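Side-chain contacts in myosin-4 (Saccharomyces cerevisiae, PDB 3MMI), which carries ASH1 and other mRNAs to the yeast bud as a type V myosin motor, recruited to them through SHE3, the globular tail being the part described here: residues 63-67 / 68-72; 251-254 / 255-259; 301-304 / 305-309; 269-272 / 273-277. All blocks are in the same frame, centred on the assembly; numbering follows the deposited sequence.

Contact 1 (63-67 / 68-72)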
loop_
_atom_site.group_PDB
_atom_site.type_symbol
_atom_site.label_atom_id
_atom_site.label_comp_id
_atom_site.label_asym_id
_atom_site.label_seq_id
_atom_site.Cartn_x
_atom_site.Cartn_y
_atom_site.Cartn_z
ATOM N N SER A 63 1.602 -27.995 10.322
ATOM C CA SER A 63 0.753 -29.176 10.111
ATOM C C SER A 63 1.088 -30.466 10.877
ATOM O O SER A 63 0.154 -31.162 11.242
ATOM C CB SER A 63 0.397 -29.466 8.669
ATOM O OG SER A 63 1.313 -30.315 8.115
ATOM N N SER A 64 2.360 -30.745 11.181
ATOM C CA SER A 64 2.670 -31.916 12.057
ATOM C C SER A 64 2.023 -31.679 13.408
ATOM O O SER A 64 1.201 -32.456 13.854
ATOM C CB SER A 64 4.193 -32.156 12.205
ATOM O OG SER A 64 4.450 -33.264 13.060
ATOM N N LEU A 65 2.354 -30.558 14.022
ATOM C CA LEU A 65 1.819 -30.186 15.321
ATOM C C LEU A 65 0.301 -30.251 15.395
ATOM O O LEU A 65 -0.241 -30.690 16.385
ATOM C CB LEU A 65 2.293 -28.803 15.713
ATOM C CG LEU A 65 3.755 -28.640 16.090
ATOM C CD1 LEU A 65 4.115 -27.158 16.083
ATOM C CD2 LEU A 65 4.034 -29.198 17.510
ATOM N N VAL A 66 -0.386 -29.854 14.333
ATOM C CA VAL A 66 -1.850 -29.781 14.410
ATOM C C VAL A 66 -2.436 -31.159 14.339
ATOM O O VAL A 66 -3.433 -31.474 15.004
ATOM C CB VAL A 66 -2.512 -28.889 13.247
ATOM C CG1 VAL A 66 -4.007 -29.200 13.055
ATOM C CG2 VAL A 66 -2.286 -27.396 13.498
ATOM N N ARG A 67 -1.816 -32.009 13.543
ATOM C CA ARG A 67 -2.260 -33.375 13.360
ATOM C C ARG A 67 -2.129 -34.184 14.615
ATOM O O ARG A 67 -2.934 -35.039 14.881
ATOM C CB ARG A 67 -1.443 -34.057 12.285
ATOM C CG ARG A 67 -1.741 -35.484 12.186
ATOM C CD ARG A 67 -2.205 -35.784 10.842
ATOM N NE ARG A 67 -1.178 -35.287 9.989
ATOM C CZ ARG A 67 0.097 -35.490 10.226
ATOM N NH1 ARG A 67 0.456 -36.198 11.258
ATOM N NH2 ARG A 67 1.005 -34.979 9.425
ATOM N N ASN A 68 -1.090 -33.888 15.371
ATOM C CA ASN A 68 -0.786 -34.588 16.596
ATOM C C ASN A 68 -1.380 -33.824 17.753
ATOM O O ASN A 68 -1.040 -34.058 18.931
ATOM C CB ASN A 68 0.742 -34.761 16.757
ATOM C CG ASN A 68 1.317 -35.596 15.632
ATOM O OD1 ASN A 68 0.854 -36.764 15.444
ATOM N ND2 ASN A 68 2.265 -35.023 14.844
ATOM N N GLY A 69 -2.245 -32.879 17.401
ATOM C CA GLY A 69 -3.069 -32.168 18.382
ATOM C C GLY A 69 -2.298 -31.226 19.289
ATOM O O GLY A 69 -2.780 -30.895 20.363
ATOM N N LEU A 70 -1.108 -30.779 18.910
ATOM C CA LEU A 70 -0.402 -29.914 19.819
ATOM C C LEU A 70 -0.735 -28.411 19.591
ATOM O O LEU A 70 0.096 -27.603 19.179
ATOM C CB LEU A 70 1.094 -30.208 19.827
ATOM C CG LEU A 70 1.453 -31.623 20.338
ATOM C CD1 LEU A 70 2.993 -31.856 20.245
ATOM C CD2 LEU A 70 1.064 -31.731 21.824
ATOM N N LEU A 71 -1.979 -28.031 19.890
ATOM C CA LEU A 71 -2.517 -26.853 19.234
ATOM C C LEU A 71 -1.865 -25.633 19.852
ATOM O O LEU A 71 -1.637 -24.603 19.189
ATOM C CB LEU A 71 -4.014 -26.830 19.375
ATOM C CG LEU A 71 -4.746 -27.922 18.592
ATOM C CD1 LEU A 71 -6.232 -27.809 18.916
ATOM C CD2 LEU A 71 -4.529 -27.739 17.111
ATOM N N ILE A 72 -1.516 -25.766 21.103
ATOM C CA ILE A 72 -0.916 -24.690 21.810
ATOM C C ILE A 72 0.497 -24.507 21.389
ATOM O O ILE A 72 0.991 -23.426 21.405
ATOM C CB ILE A 72 -0.858 -24.978 23.274
ATOM C CG1 ILE A 72 -2.224 -25.310 23.807
ATOM C CG2 ILE A 72 -0.302 -23.812 23.998
ATOM C CD1 ILE A 72 -2.148 -26.305 24.903
#
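Leu-65 and Leu-70 meet across a Schellman motif, the turn that closes helix 53-67 before helix 71-91 begins. Its defining bond runs from Leu-70 N back to Leu-65 O at 2.7 Å, the donor tilted 21° from the carbonyl plane. Inside it, Gly-69 N gives a weak bond to Val-66 O, 3.0 Å long. Gly-69 sits at C-prime with phi 69°, a positive value that glycine adopts without the strain a side chain would bring. One step earlier, Asn-68 N still makes the ordinary helical bond to Ser-64 O (3.1 Å), so the carbonyls of Ser-64, Leu-65 and Val-66 each receive a backbone N-H although the helix is ending. Asn-68 is the first residue to leave helical phi/psi, a departure asparagine makes easily; with CG beside the backbone N (chi1 -62°), its ND2 lies 2.9 Å from Ser-64 O. Leucines supply the apolar half of the motif, and Leu-23 of helix 19-24 packs on both Leu-65 and Leu-70. On another side, Val-66 and Leu-71 rest on Thr-134 and Tyr-137 of helix 132-168. The two leucine side chains bridging the turn stand at about a right angle, Leu-65 CD2 lying 3.9 Å from Leu-70 CB.

Contact 2 (251-254 / 255-259)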
loop_
_atom_site.group_PDB
_atom_site.type_symbol
_atom_site.label_atom_id
_atom_site.label_comp_id
_atom_site.label_asym_id
_atom_site.label_seq_id
_atom_site.Cartn_x
_atom_site.Cartn_y
_atom_site.Cartn_z
ATOM N N GLU A 251 -1.915 10.801 -16.608
ATOM C CA GLU A 251 -2.367 9.856 -17.689
ATOM C C GLU A 251 -1.192 9.116 -18.323
ATOM O O GLU A 251 -1.273 7.951 -18.525
ATOM C CB GLU A 251 -3.219 10.502 -18.795
ATOM C CG GLU A 251 -4.508 11.308 -18.408
ATOM C CD GLU A 251 -5.192 10.993 -17.010
ATOM O OE1 GLU A 251 -5.251 11.938 -16.126
ATOM O OE2 GLU A 251 -5.675 9.831 -16.788
ATOM N N ARG A 252 -0.051 9.748 -18.470
ATOM C CA ARG A 252 1.144 9.074 -18.814
ATOM C C ARG A 252 1.552 8.031 -17.795
ATOM O O ARG A 252 1.840 6.912 -18.179
ATOM C CB ARG A 252 2.282 10.101 -18.954
ATOM C CG ARG A 252 3.059 9.863 -20.152
ATOM C CD ARG A 252 4.244 10.823 -20.255
ATOM N NE ARG A 252 5.326 10.192 -20.991
ATOM C CZ ARG A 252 6.429 10.838 -21.407
ATOM N NH1 ARG A 252 6.598 12.158 -21.220
ATOM N NH2 ARG A 252 7.321 10.175 -22.079
ATOM N N LEU A 253 1.656 8.411 -16.513
ATOM C CA LEU A 253 1.931 7.448 -15.409
ATOM C C LEU A 253 0.952 6.278 -15.422
ATOM O O LEU A 253 1.346 5.105 -15.232
ATOM C CB LEU A 253 1.844 8.185 -14.080
ATOM C CG LEU A 253 2.187 7.352 -12.860
ATOM C CD1 LEU A 253 2.924 8.267 -11.828
ATOM C CD2 LEU A 253 0.938 6.695 -12.355
ATOM N N VAL A 254 -0.326 6.579 -15.623
ATOM C CA VAL A 254 -1.374 5.564 -15.507
ATOM C C VAL A 254 -1.441 4.551 -16.743
ATOM O O VAL A 254 -1.899 3.451 -16.604
ATOM C CB VAL A 254 -2.736 6.258 -15.325
ATOM C CG1 VAL A 254 -3.821 5.613 -16.068
ATOM C CG2 VAL A 254 -3.045 6.334 -13.880
ATOM N N SER A 255 -1.005 5.049 -17.908
ATOM C CA SER A 255 -0.872 4.266 -19.126
ATOM C C SER A 255 -0.107 2.920 -18.922
ATOM O O SER A 255 -0.560 1.930 -19.429
ATOM C CB SER A 255 -0.264 5.091 -20.269
ATOM O OG SER A 255 1.116 5.304 -20.049
ATOM N N TRP A 256 0.951 2.875 -18.086
ATOM C CA TRP A 256 1.629 1.626 -17.761
ATOM C C TRP A 256 0.678 0.596 -17.082
ATOM O O TRP A 256 0.728 -0.614 -17.343
ATOM C CB TRP A 256 2.848 1.873 -16.857
ATOM C CG TRP A 256 3.668 0.643 -16.722
ATOM C CD1 TRP A 256 4.808 0.294 -17.499
ATOM C CD2 TRP A 256 3.508 -0.421 -15.773
ATOM N NE1 TRP A 256 5.299 -0.941 -17.071
ATOM C CE2 TRP A 256 4.527 -1.402 -16.042
ATOM C CE3 TRP A 256 2.605 -0.665 -14.743
ATOM C CZ2 TRP A 256 4.661 -2.564 -15.301
ATOM C CZ3 TRP A 256 2.725 -1.863 -14.011
ATOM C CH2 TRP A 256 3.769 -2.774 -14.281
ATOM N N PHE A 257 -0.142 1.075 -16.145
ATOM C CA PHE A 257 -0.958 0.166 -15.317
ATOM C C PHE A 257 -2.119 -0.334 -16.119
ATOM O O PHE A 257 -2.850 -1.247 -15.713
ATOM C CB PHE A 257 -1.492 0.862 -14.062
ATOM C CG PHE A 257 -0.458 1.154 -13.085
ATOM C CD1 PHE A 257 0.283 2.277 -13.200
ATOM C CD2 PHE A 257 -0.157 0.251 -12.103
ATOM C CE1 PHE A 257 1.306 2.538 -12.348
ATOM C CE2 PHE A 257 0.839 0.498 -11.211
ATOM C CZ PHE A 257 1.598 1.640 -11.335
ATOM N N GLU A 258 -2.345 0.280 -17.259
ATOM C CA GLU A 258 -3.682 0.062 -17.789
ATOM C C GLU A 258 -3.987 -1.309 -18.397
ATOM O O GLU A 258 -5.039 -1.857 -18.114
ATOM C CB GLU A 258 -4.151 1.215 -18.663
ATOM C CG GLU A 258 -5.308 1.916 -18.028
ATOM C CD GLU A 258 -5.648 3.277 -18.653
ATOM O OE1 GLU A 258 -5.021 3.763 -19.655
ATOM O OE2 GLU A 258 -6.575 3.900 -18.088
ATOM N N PRO A 259 -3.060 -1.872 -19.203
ATOM C CA PRO A 259 -3.271 -3.268 -19.613
ATOM C C PRO A 259 -3.104 -4.309 -18.461
ATOM O O PRO A 259 -2.851 -5.488 -18.760
ATOM C CB PRO A 259 -2.164 -3.472 -20.666
ATOM C CG PRO A 259 -1.081 -2.506 -20.257
ATOM C CD PRO A 259 -1.849 -1.283 -19.797
HETATM O O HOH W 1 -3.622 6.811 -19.733
#
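Phe-257 lies one helical turn beyond Leu-253, and its ring comes up against that residue near the end of helix 240-257. Its CB sits 3.7 Å from Val-254 O, the same carbonyl that accepts a weak bond from Phe-257 N. The side chain then leans back along the helix, CG anti to the carbonyl carbon (chi1 -70°). This brings CD1 to 3.6 Å from Leu-253 O, which meets the ring at its edge and in its plane, where the C-H groups carry slight positive charge. Farther out, CE1 reaches Leu-253 CD2 at 4.2 Å, an apolar touch. One face of the ring has Trp-256 CE3 over its centre, 3.8 Å above the plane, while Phe-216 and Leu-220 of helix 209-234 also pack on Phe-257; a large flat hydrocarbon suits so buried a place. The small hydroxyl of Ser-255 bends back to donate to the carbonyl three residues earlier, OG lying 2.6 Å from Arg-252 O, and Ser-255 N bonds to Glu-251 O. A water links Glu-251 O to Glu-258 OE1 two turns on, weakly at the glutamate. Arg-252 turns away, NH1 bonding to Ser-183 O and NH2 forming a salt bridge with Asp-185. The whole is an amphipathic helix end, as in helical bundles generally, here in the DIL domain: aromatic and aliphatic groups face neighbouring helices, and glutamates line the outer side.

Contact 3 (301-304 / 305-309)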
loop_
_atom_site.group_PDB
_atom_site.type_symbol
_atom_site.label_atom_id
_atom_site.label_comp_id
_atom_site.label_asym_id
_atom_site.label_seq_id
_atom_site.Cartn_x
_atom_site.Cartn_y
_atom_site.Cartn_z
ATOM N N ALA A 301 -11.215 21.667 3.789
ATOM C CA ALA A 301 -9.898 22.334 4.085
ATOM C C ALA A 301 -9.014 21.971 2.866
ATOM O O ALA A 301 -8.185 22.752 2.442
ATOM C CB ALA A 301 -9.319 21.812 5.342
ATOM N N GLN A 302 -9.147 20.727 2.353
ATOM C CA GLN A 302 -8.335 20.267 1.158
ATOM C C GLN A 302 -8.677 21.079 -0.030
ATOM O O GLN A 302 -7.846 21.600 -0.753
ATOM C CB GLN A 302 -8.567 18.800 0.926
ATOM C CG GLN A 302 -7.834 17.928 1.955
ATOM C CD GLN A 302 -8.252 16.496 1.885
ATOM O OE1 GLN A 302 -9.401 16.221 1.609
ATOM N NE2 GLN A 302 -7.403 15.591 2.342
ATOM N N ILE A 303 -9.966 21.314 -0.217
ATOM C CA ILE A 303 -10.377 22.106 -1.331
ATOM C C ILE A 303 -9.967 23.544 -1.161
ATOM O O ILE A 303 -9.545 24.214 -2.161
ATOM C CB ILE A 303 -11.934 22.057 -1.549
ATOM C CG1 ILE A 303 -12.433 20.663 -1.840
ATOM C CG2 ILE A 303 -12.398 23.086 -2.590
ATOM C CD1 ILE A 303 -13.901 20.583 -1.864
ATOM N N GLN A 304 -10.152 24.091 0.020
ATOM C CA GLN A 304 -9.596 25.439 0.311
ATOM C C GLN A 304 -8.128 25.504 0.120
ATOM O O GLN A 304 -7.613 26.514 -0.433
ATOM C CB GLN A 304 -10.031 25.861 1.770
ATOM C CG GLN A 304 -9.701 27.325 2.020
ATOM C CD GLN A 304 -9.595 27.652 3.501
ATOM O OE1 GLN A 304 -9.010 26.938 4.267
ATOM N NE2 GLN A 304 -10.298 28.635 3.873
ATOM N N ALA A 305 -7.404 24.506 0.600
ATOM C CA ALA A 305 -5.913 24.573 0.416
ATOM C C ALA A 305 -5.553 24.758 -1.045
ATOM O O ALA A 305 -4.579 25.439 -1.462
ATOM C CB ALA A 305 -5.276 23.325 0.946
ATOM N N ILE A 306 -6.323 24.096 -1.892
ATOM C CA ILE A 306 -5.982 24.107 -3.327
ATOM C C ILE A 306 -6.304 25.480 -3.947
ATOM O O ILE A 306 -5.500 26.070 -4.649
ATOM C CB ILE A 306 -6.739 23.039 -4.141
ATOM C CG1 ILE A 306 -6.221 21.593 -3.882
ATOM C CG2 ILE A 306 -6.770 23.392 -5.648
ATOM C CD1 ILE A 306 -7.344 20.637 -4.046
ATOM N N LEU A 307 -7.458 26.017 -3.618
ATOM C CA LEU A 307 -7.841 27.315 -4.115
ATOM C C LEU A 307 -7.065 28.551 -3.522
ATOM O O LEU A 307 -7.020 29.590 -4.181
ATOM C CB LEU A 307 -9.338 27.564 -3.815
ATOM C CG LEU A 307 -10.356 26.521 -4.399
ATOM C CD1 LEU A 307 -11.809 26.753 -4.124
ATOM C CD2 LEU A 307 -10.180 26.505 -5.877
ATOM N N LEU A 308 -6.566 28.497 -2.277
ATOM C CA LEU A 308 -5.761 29.598 -1.756
ATOM C C LEU A 308 -4.463 29.705 -2.525
ATOM O O LEU A 308 -3.839 30.725 -2.469
ATOM C CB LEU A 308 -5.464 29.353 -0.220
ATOM C CG LEU A 308 -6.733 29.552 0.600
ATOM C CD1 LEU A 308 -6.616 28.950 1.973
ATOM C CD2 LEU A 308 -7.154 31.009 0.622
ATOM N N LYS A 309 -4.005 28.596 -3.142
ATOM C CA LYS A 309 -2.745 28.530 -3.934
ATOM C C LYS A 309 -2.981 29.043 -5.399
ATOM O O LYS A 309 -2.078 29.066 -6.247
ATOM C CB LYS A 309 -2.203 27.106 -3.982
ATOM C CG LYS A 309 -1.854 26.597 -2.613
ATOM C CD LYS A 309 -1.411 25.152 -2.764
ATOM C CE LYS A 309 -0.092 25.166 -3.379
ATOM N NZ LYS A 309 0.938 24.297 -2.624
#
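Gln-304 lays its aliphatic stem against Leu-308, one turn on in helix 300-308, the two side chains crossing at a slant. The closest touch is Gln-304 CG to Leu-308 CD1, 3.5 Å, and the amide carbon CD follows at 3.6 Å from the same methyl. With its CG anti to the backbone N (chi1 -170°) and the chain extended beyond, the glutamine runs along the leucine methyl, its amide still beside CD1, and Ile-332 of helix 322-338 also touches it. Leu-308 also sits over the backbone, its CG 3.3 Å from Gln-304 O, which accepts the nearly linear bond of Leu-308 N at 2.9 Å. An alanine at the glutamine's place would take away this stem, and Leu-308 CD1 would probably lose its cover on that side and be freer to turn. Around the helix, Ile-303 and Leu-307 lie side by side and point the same way, CG2 of the isoleucine 4.0 Å from CD1 of the leucine, with Phe-288 packed on both. Ala-305 keeps its small methyl close to the backbone on a partly exposed side, and its N bonds Ala-301 O at 2.7 Å. Gln-302 spends its amide beyond these residues, OE1 taking a bond from Asn-299 N and NE2 giving one to Ile-345 O. Ile-306 N and Leu-307 N bond to Gln-302 O and Ile-303 O, so backbone bonds satisfy all four carbonyls of 301-304, leaving the side-chain meetings to dispersion and the hydrophobic effect.

Contact 4 (269-272 / 273-277)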
loop_
_atom_site.group_PDB
_atom_site.type_symbol
_atom_site.label_atom_id
_atom_site.label_comp_id
_atom_site.label_asym_id
_atom_site.label_seq_id
_atom_site.Cartn_x
_atom_site.Cartn_y
_atom_site.Cartn_z
ATOM N N ILE A 269 -7.850 9.095 -6.816
ATOM C CA ILE A 269 -8.969 10.020 -6.728
ATOM C C ILE A 269 -8.695 11.415 -6.127
ATOM O O ILE A 269 -9.113 12.393 -6.723
ATOM C CB ILE A 269 -10.221 9.348 -6.115
ATOM C CG1 ILE A 269 -11.428 10.136 -6.525
ATOM C CG2 ILE A 269 -10.048 9.038 -4.581
ATOM C CD1 ILE A 269 -12.726 9.815 -5.627
ATOM N N GLN A 270 -7.848 11.508 -5.109
ATOM C CA GLN A 270 -7.609 12.821 -4.482
ATOM C C GLN A 270 -6.816 13.660 -5.389
ATOM O O GLN A 270 -7.160 14.817 -5.615
ATOM C CB GLN A 270 -6.988 12.651 -3.114
ATOM C CG GLN A 270 -8.063 12.491 -2.047
ATOM C CD GLN A 270 -8.610 11.118 -1.985
ATOM O OE1 GLN A 270 -7.837 10.168 -2.041
ATOM N NE2 GLN A 270 -9.953 10.978 -1.783
ATOM N N ILE A 271 -5.759 13.074 -6.005
ATOM C CA ILE A 271 -4.860 13.939 -6.752
ATOM C C ILE A 271 -5.541 14.256 -8.075
ATOM O O ILE A 271 -5.465 15.351 -8.567
ATOM C CB ILE A 271 -3.404 13.380 -7.031
ATOM C CG1 ILE A 271 -2.696 14.339 -7.938
ATOM C CG2 ILE A 271 -3.403 12.031 -7.835
ATOM C CD1 ILE A 271 -2.343 15.712 -7.272
ATOM N N ILE A 272 -6.307 13.302 -8.640
ATOM C CA ILE A 272 -7.101 13.576 -9.831
ATOM C C ILE A 272 -8.192 14.671 -9.604
ATOM O O ILE A 272 -8.256 15.635 -10.375
ATOM C CB ILE A 272 -7.857 12.316 -10.419
ATOM C CG1 ILE A 272 -6.933 11.172 -10.958
ATOM C CG2 ILE A 272 -8.928 12.687 -11.471
ATOM C CD1 ILE A 272 -6.211 11.705 -11.936
ATOM N N GLN A 273 -8.950 14.622 -8.529
ATOM C CA GLN A 273 -9.885 15.701 -8.242
ATOM C C GLN A 273 -9.244 17.067 -8.011
ATOM O O GLN A 273 -9.804 18.034 -8.408
ATOM C CB GLN A 273 -10.819 15.375 -7.093
ATOM C CG GLN A 273 -11.552 14.096 -7.209
ATOM C CD GLN A 273 -12.841 14.214 -7.886
ATOM O OE1 GLN A 273 -13.028 14.980 -8.818
ATOM N NE2 GLN A 273 -13.765 13.434 -7.431
ATOM N N ALA A 274 -8.050 17.093 -7.412
ATOM C CA ALA A 274 -7.340 18.388 -7.027
ATOM C C ALA A 274 -6.989 19.052 -8.348
ATOM O O ALA A 274 -7.198 20.221 -8.552
ATOM C CB ALA A 274 -6.046 18.048 -6.251
ATOM N N VAL A 275 -6.434 18.281 -9.294
ATOM C CA VAL A 275 -6.058 18.981 -10.508
ATOM C C VAL A 275 -7.274 19.234 -11.412
ATOM O O VAL A 275 -7.280 20.199 -12.217
ATOM C CB VAL A 275 -4.883 18.288 -11.304
ATOM C CG1 VAL A 275 -3.626 18.137 -10.378
ATOM C CG2 VAL A 275 -5.310 16.952 -11.902
ATOM N N LYS A 276 -8.361 18.507 -11.250
ATOM C CA LYS A 276 -9.548 18.866 -11.982
ATOM C C LYS A 276 -10.154 20.137 -11.428
ATOM O O LYS A 276 -10.600 20.956 -12.155
ATOM C CB LYS A 276 -10.579 17.729 -12.086
ATOM C CG LYS A 276 -10.199 16.622 -13.057
ATOM C CD LYS A 276 -11.240 15.540 -13.148
ATOM C CE LYS A 276 -10.976 14.547 -14.266
ATOM N NZ LYS A 276 -10.554 15.142 -15.520
ATOM N N ILE A 277 -10.110 20.293 -10.120
ATOM C CA ILE A 277 -10.608 21.515 -9.524
ATOM C C ILE A 277 -9.917 22.724 -10.142
ATOM O O ILE A 277 -10.514 23.755 -10.345
ATOM C CB ILE A 277 -10.435 21.443 -7.963
ATOM C CG1 ILE A 277 -11.645 20.679 -7.428
ATOM C CG2 ILE A 277 -10.366 22.812 -7.394
ATOM C CD1 ILE A 277 -11.421 20.078 -6.195
#
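Side chains one turn apart meet here along the first turns of helix 269-279, in the DIL region of the tail. Ile-269 and Gln-273 run side by side, pointing the same way, with Ile-269 CG1 at 4.0 Å from Gln-273 CG. A bend at chi2 (-90°) keeps the glutamine alongside its neighbour, NE2 lying 4.1 Å from Ile-269 CG1. Its methylenes pack on the isoleucine, while its polar end tolerates partial exposure. A glycine in place of Gln-273 would probably leave Ile-269 without cover along this flank and open a gap beside Trp-295. Behind them the backbone bond from Gln-273 N to Ile-269 O is nearly straight, 169° at the hydrogen. Ile-272 and Lys-276 make a second side-by-side pair, Lys-276 CE 3.9 Å from Ile-272 CG2, and the lysine NZ makes a long, weak ion pair with Asp-247. On the buried side, Ile-271 CD1 slants across to Val-275 CG1 at 4.1 Å. Ile-271 rests on Leu-227 and Leu-231 of helix 209-234 and on Ile-250 of helix 240-257; Val-275 touches Val-246 of the latter. Ala-274, whose small methyl is consistent with close approach, meets Phe-228 and Leu-231 of helix 209-234 and Ile-306 of helix 300-308.

In the fold
Along the chain the order is contact 1, contact 2, contact 4 and contact 3, each closing before the next opens. Contact 1 stands apart, on the opposite side of the chain's centre from the others, about 48 to 58 Å from them, centre to centre. The other three belong to the DIL domain. Contacts 2 and 4 lie on successive helices, 240-257 and 269-279, with centres about 17 Å apart and nearest atoms about 4 Å apart. Contacts 3 and 4 touch directly: Ile-306 CD1 packs on Ala-274 CB at 3.6 Å, joining helices 300-308 and 269-279. Short-range contacts thus shape single helices and a helix end, while packing between helices, some neighbouring and some distant in sequence, joins them into the all-helical tail.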